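Local atomic coordinates of inulin fructotransferase (Bacillus sp. snu-7, PDB entry 2INV), a protein that catalyses intramolecular fructosyl transfer that breaks down inulin, releasing a di-fructose anhydride (DFA III). Residues Q31-I34 with G35-I38. Numbering follows the deposited sequence.
Sequences QSDI and GAVI
Asp-33 bends its carboxylate over the start of the next helical turn, where Gly-35 and Ala-36 present their N-H groups. CG of Asp-33 lies anti to the backbone N (chi1 -163°), which turns the carboxylate along the chain. OD1 of Asp-33 is 3.2 Å from the N of Gly-35 and 3.4 Å from the N of Ala-36. Both are weak hydrogen bonds, and the one to Gly-35 is strongly bent (125°). The bond from Gly-35 N closes a weak Asx turn. The helix is kinked here: the N-H groups of Gly-35 and Ala-36 make no regular i to i+4 bond, and OD1 of Asp-33 partly takes that place. OD2 of Asp-33 rests 3.7 Å from CB of Ala-36, alongside the methyl. The carboxylate is held further by His-70 N on OD1 and by Thr-71 OG1 on OD2, so its rotation is well fixed.

Past the kink the regular i to i+4 pattern takes over. Val-37 N bonds to Asp-33 O at 3.2 Å, with the donor in the carbonyl plane. Ile-38 N bonds to Ile-34 O at 2.9 Å and nearly straight (167°), though the donor is tilted from the carbonyl plane. CG2 of Val-37 also leans on Asp-33 O at 3.4 Å.

Ile-34 and Ile-38 meet one turn apart, their side chains crossing obliquely. CG1 of Ile-34 touches CD1 of Ile-38 at 3.9 Å. CG1 of Ile-38, beside its own backbone N, lies 3.1 Å from Ile-34 O, a close approach.

This is the first part of helix 30-48, at the N-terminal end of the right-handed parallel beta-helix. Backbone bonds tie Gln-31 and Ile-34 to Asp-68. Ile-34 leans on Tyr-67 and Leu-69 of strand 65-69 and on Ile-62, while Ile-38 packs on Ile-60 of strand 58-62.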
# COMPACT_ATOMS: atom_id res chain seq x y z
N GLN A 31 -10.41 -17.75 27.53
CA GLN A 31 -10.26 -19.08 26.96
C GLN A 31 -11.59 -19.80 26.73
O GLN A 31 -11.78 -20.45 25.70
CB GLN A 31 -9.36 -19.95 27.84
CG GLN A 31 -7.88 -19.56 27.84
CD GLN A 31 -7.02 -20.60 28.52
OE1 GLN A 31 -7.11 -21.80 28.22
NE2 GLN A 31 -6.17 -20.14 29.43
N SER A 32 -12.50 -19.70 27.70
CA SER A 32 -13.79 -20.37 27.58
C SER A 32 -14.82 -19.55 26.78
O SER A 32 -15.61 -20.12 26.03
CB SER A 32 -14.36 -20.73 28.96
OG SER A 32 -14.78 -19.58 29.66
N ASP A 33 -14.82 -18.23 26.95
CA ASP A 33 -15.73 -17.37 26.20
C ASP A 33 -15.20 -15.94 26.16
O ASP A 33 -15.62 -15.09 26.94
CB ASP A 33 -17.13 -17.38 26.80
CG ASP A 33 -18.18 -16.84 25.82
OD1 ASP A 33 -17.79 -16.37 24.73
OD2 ASP A 33 -19.39 -16.90 26.13
N ILE A 34 -14.27 -15.68 25.25
CA ILE A 34 -13.70 -14.35 25.11
C ILE A 34 -14.80 -13.38 24.72
O ILE A 34 -14.68 -12.18 24.91
CB ILE A 34 -12.57 -14.33 24.06
CG1 ILE A 34 -11.85 -12.97 24.11
CG2 ILE A 34 -13.13 -14.59 22.67
CD1 ILE A 34 -10.51 -12.96 23.40
N GLY A 35 -15.88 -13.91 24.17
CA GLY A 35 -17.00 -13.08 23.77
C GLY A 35 -17.61 -12.45 25.01
O GLY A 35 -17.85 -11.24 25.05
N ALA A 36 -17.84 -13.27 26.02
CA ALA A 36 -18.41 -12.81 27.28
C ALA A 36 -17.50 -11.77 27.93
O ALA A 36 -17.97 -10.76 28.46
CB ALA A 36 -18.62 -13.99 28.23
N VAL A 37 -16.20 -12.04 27.88
CA VAL A 37 -15.18 -11.17 28.45
C VAL A 37 -15.19 -9.79 27.81
O VAL A 37 -15.21 -8.77 28.51
CB VAL A 37 -13.78 -11.78 28.28
CG1 VAL A 37 -12.73 -10.87 28.89
CG2 VAL A 37 -13.74 -13.15 28.93
N ILE A 38 -15.15 -9.74 26.49
CA ILE A 38 -15.14 -8.47 25.79
C ILE A 38 -16.43 -7.70 26.03
O ILE A 38 -16.41 -6.49 26.22
CB ILE A 38 -14.89 -8.65 24.28
CG1 ILE A 38 -13.56 -9.37 24.08
CG2 ILE A 38 -14.87 -7.30 23.59
CD1 ILE A 38 -13.23 -9.68 22.63